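Local coordinates for bsobi restriction endonuclease (Geobacillus stearothermophilus, PDB 1DC1), which cuts double-stranded DNA as a homodimeric type II restriction endonuclease, recognising the degenerate sequence 5'-CYCGRG-3' and cleaving after its first cytosine, at a contact of chain A with DNA. Sequence-based numbering; all coordinates share one arbitrary frame.

A contact of chain A with DNA. Residues 135, 212, 242-244. With nucleotides of chain B.
Lys242 and Asp212 meet the DT6 phosphate of chain B in the PD-(D/E)XK active site of this restriction endonuclease, where Lys242 is the motif lysine at the end of strand 235-242 and Asp212 an acidic residue of the predicted magnesium site. Cleavage after the first cytosine of the recognition sequence to leave a 5'-phosphate makes this the likely scissile phosphate, with O3' of DC5 as leaving group. The tight part centres on OP1 of DT6. The side-chain amine NZ of Lys242 comes to it tip-on at 2.6 Å, in a hydrogen bond that is also a salt bridge. Its chain starts with CG anti to the carbonyl carbon (chi1 -52°) and bends at each later torsion, which turns NZ back toward the phosphate. There NZ also bonds OD2 of Asp212 at 3.0 Å, on the carboxylate's syn lone pair. Both Asp212 oxygens lie close to the same OP1, OD1 at 2.6 Å and OD2 at 2.8 Å, a doubtful acceptor-to-acceptor approach with no donor between them; NZ alongside, or a metal ion in the active enzyme, would probably offset the repulsion. An alanine in place of Lys242 would probably leave the oxygens of Asp212 and the DT6 phosphate without their shared partner and the Asp212 carboxylate freer to turn. One phosphate along, the backbone N of Gly243 grips OP1 of DC7 at 2.7 Å (144° at H). Gly135, within helix 110-152, has no side chain to hold the strand off, and its CA lies 3.2 Å from O3' of DT6. The remaining contacts are looser. NZ is paired with OP2 of DC7 in a longer salt bridge of 3.6 Å, and CA of Gly244 merely rests near the DC7 sugar at C3'. Water fills in at both ends: water 2 links the carbonyl O of Gly135 to OP1 of DC7, while water 1 bridges OD1 of Asp212 and O3' of DC5, at a long 3.2 Å from that O3'.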
loop_
_atom_site.group_PDB
_atom_site.type_symbol
_atom_site.label_atom_id
_atom_site.label_comp_id
_atom_site.label_asym_id
_atom_site.label_seq_id
_atom_site.Cartn_x
_atom_site.Cartn_y
_atom_site.Cartn_z
ATOM N N GLY A 135 4.674 7.918 -8.587
ATOM C CA GLY A 135 4.879 6.923 -9.637
ATOM C C GLY A 135 5.163 7.567 -11.006
ATOM O O GLY A 135 6.127 7.198 -11.700
ATOM N N ASP A 212 5.055 -2.381 -16.056
ATOM C CA ASP A 212 5.550 -0.993 -16.009
ATOM C C ASP A 212 6.313 -0.552 -17.286
ATOM O O ASP A 212 6.085 0.515 -17.850
ATOM C CB ASP A 212 6.507 -0.795 -14.789
ATOM C CG ASP A 212 5.782 -0.799 -13.391
ATOM O OD1 ASP A 212 4.571 -0.532 -13.291
ATOM O OD2 ASP A 212 6.444 -1.065 -12.381
ATOM N N LYS A 242 9.925 0.920 -9.582
ATOM C CA LYS A 242 9.346 1.407 -8.312
ATOM C C LYS A 242 10.016 2.722 -7.936
ATOM O O LYS A 242 11.201 2.742 -7.622
ATOM C CB LYS A 242 9.531 0.383 -7.186
ATOM C CG LYS A 242 9.033 -1.021 -7.537
ATOM C CD LYS A 242 7.565 -1.125 -7.336
ATOM C CE LYS A 242 6.909 -1.747 -8.504
ATOM N NZ LYS A 242 6.509 -0.674 -9.447
ATOM N N GLY A 243 9.256 3.812 -8.019
ATOM C CA GLY A 243 9.765 5.145 -7.728
ATOM C C GLY A 243 9.552 5.595 -6.297
ATOM O O GLY A 243 9.841 6.743 -5.978
ATOM N N GLY A 244 9.033 4.701 -5.450
ATOM C CA GLY A 244 8.786 5.040 -4.058
ATOM C C GLY A 244 10.092 5.385 -3.360
ATOM O O GLY A 244 11.106 4.762 -3.646
ATOM P P DC B 5 -1.118 -5.923 -12.306
ATOM O OP1 DC B 5 -1.645 -6.413 -13.615
ATOM O OP2 DC B 5 -0.063 -6.712 -11.607
ATOM O "O5'" DC B 5 -0.543 -4.470 -12.577
ATOM C "C5'" DC B 5 -0.001 -3.695 -11.509
ATOM C "C4'" DC B 5 -0.191 -2.223 -11.802
ATOM O "O4'" DC B 5 -1.581 -1.889 -11.708
ATOM C "C3'" DC B 5 0.485 -1.300 -10.792
ATOM O "O3'" DC B 5 1.833 -1.073 -11.170
ATOM C "C2'" DC B 5 -0.340 -0.037 -10.883
ATOM C "C1'" DC B 5 -1.723 -0.600 -11.108
ATOM N N1 DC B 5 -2.534 -0.731 -9.875
ATOM C C2 DC B 5 -3.112 0.438 -9.355
ATOM O O2 DC B 5 -2.845 1.536 -9.910
ATOM N N3 DC B 5 -3.917 0.355 -8.258
ATOM C C4 DC B 5 -4.118 -0.822 -7.661
ATOM N N4 DC B 5 -4.899 -0.838 -6.566
ATOM C C5 DC B 5 -3.524 -2.034 -8.152
ATOM C C6 DC B 5 -2.746 -1.940 -9.252
ATOM P P DT B 6 2.908 -0.677 -10.070
ATOM O OP1 DT B 6 4.237 -0.610 -10.743
ATOM O OP2 DT B 6 2.717 -1.523 -8.870
ATOM O "O5'" DT B 6 2.457 0.780 -9.625
ATOM C "C5'" DT B 6 2.618 1.932 -10.494
ATOM C "C4'" DT B 6 2.271 3.193 -9.728
ATOM O "O4'" DT B 6 0.857 3.215 -9.443
ATOM C "C3'" DT B 6 2.954 3.358 -8.361
ATOM O "O3'" DT B 6 4.250 3.939 -8.514
ATOM C "C2'" DT B 6 2.008 4.279 -7.624
ATOM C "C1'" DT B 6 0.649 3.861 -8.193
ATOM N N1 DT B 6 -0.030 2.937 -7.317
ATOM C C2 DT B 6 -0.850 3.491 -6.366
ATOM O O2 DT B 6 -0.966 4.685 -6.237
ATOM N N3 DT B 6 -1.515 2.593 -5.586
ATOM C C4 DT B 6 -1.422 1.195 -5.666
ATOM O O4 DT B 6 -2.117 0.507 -4.954
ATOM C C5 DT B 6 -0.487 0.672 -6.665
ATOM C C7 DT B 6 -0.259 -0.809 -6.777
ATOM C C6 DT B 6 0.141 1.567 -7.438
ATOM P P DC B 7 5.440 3.514 -7.537
ATOM O OP1 DC B 7 6.602 4.288 -7.950
ATOM O OP2 DC B 7 5.557 2.070 -7.380
ATOM O "O5'" DC B 7 4.974 4.038 -6.116
ATOM C "C5'" DC B 7 4.708 5.450 -5.878
ATOM C "C4'" DC B 7 4.258 5.658 -4.447
ATOM O "O4'" DC B 7 3.006 4.954 -4.166
ATOM C "C3'" DC B 7 5.270 5.173 -3.397
ATOM O "O3'" DC B 7 5.304 6.094 -2.340
ATOM C "C2'" DC B 7 4.649 3.907 -2.842
ATOM C "C1'" DC B 7 3.150 4.145 -2.998
ATOM N N1 DC B 7 2.364 2.888 -3.154
ATOM C C2 DC B 7 1.278 2.634 -2.264
ATOM O O2 DC B 7 0.885 3.535 -1.506
ATOM N N3 DC B 7 0.687 1.409 -2.275
ATOM C C4 DC B 7 1.096 0.482 -3.147
ATOM N N4 DC B 7 0.568 -0.722 -3.056
ATOM C C5 DC B 7 2.097 0.752 -4.131
ATOM C C6 DC B 7 2.707 1.949 -4.092
HETATM O O HOH W 1 2.892 -3.239 -13.233
HETATM O O HOH W 2 6.959 4.403 -10.797
#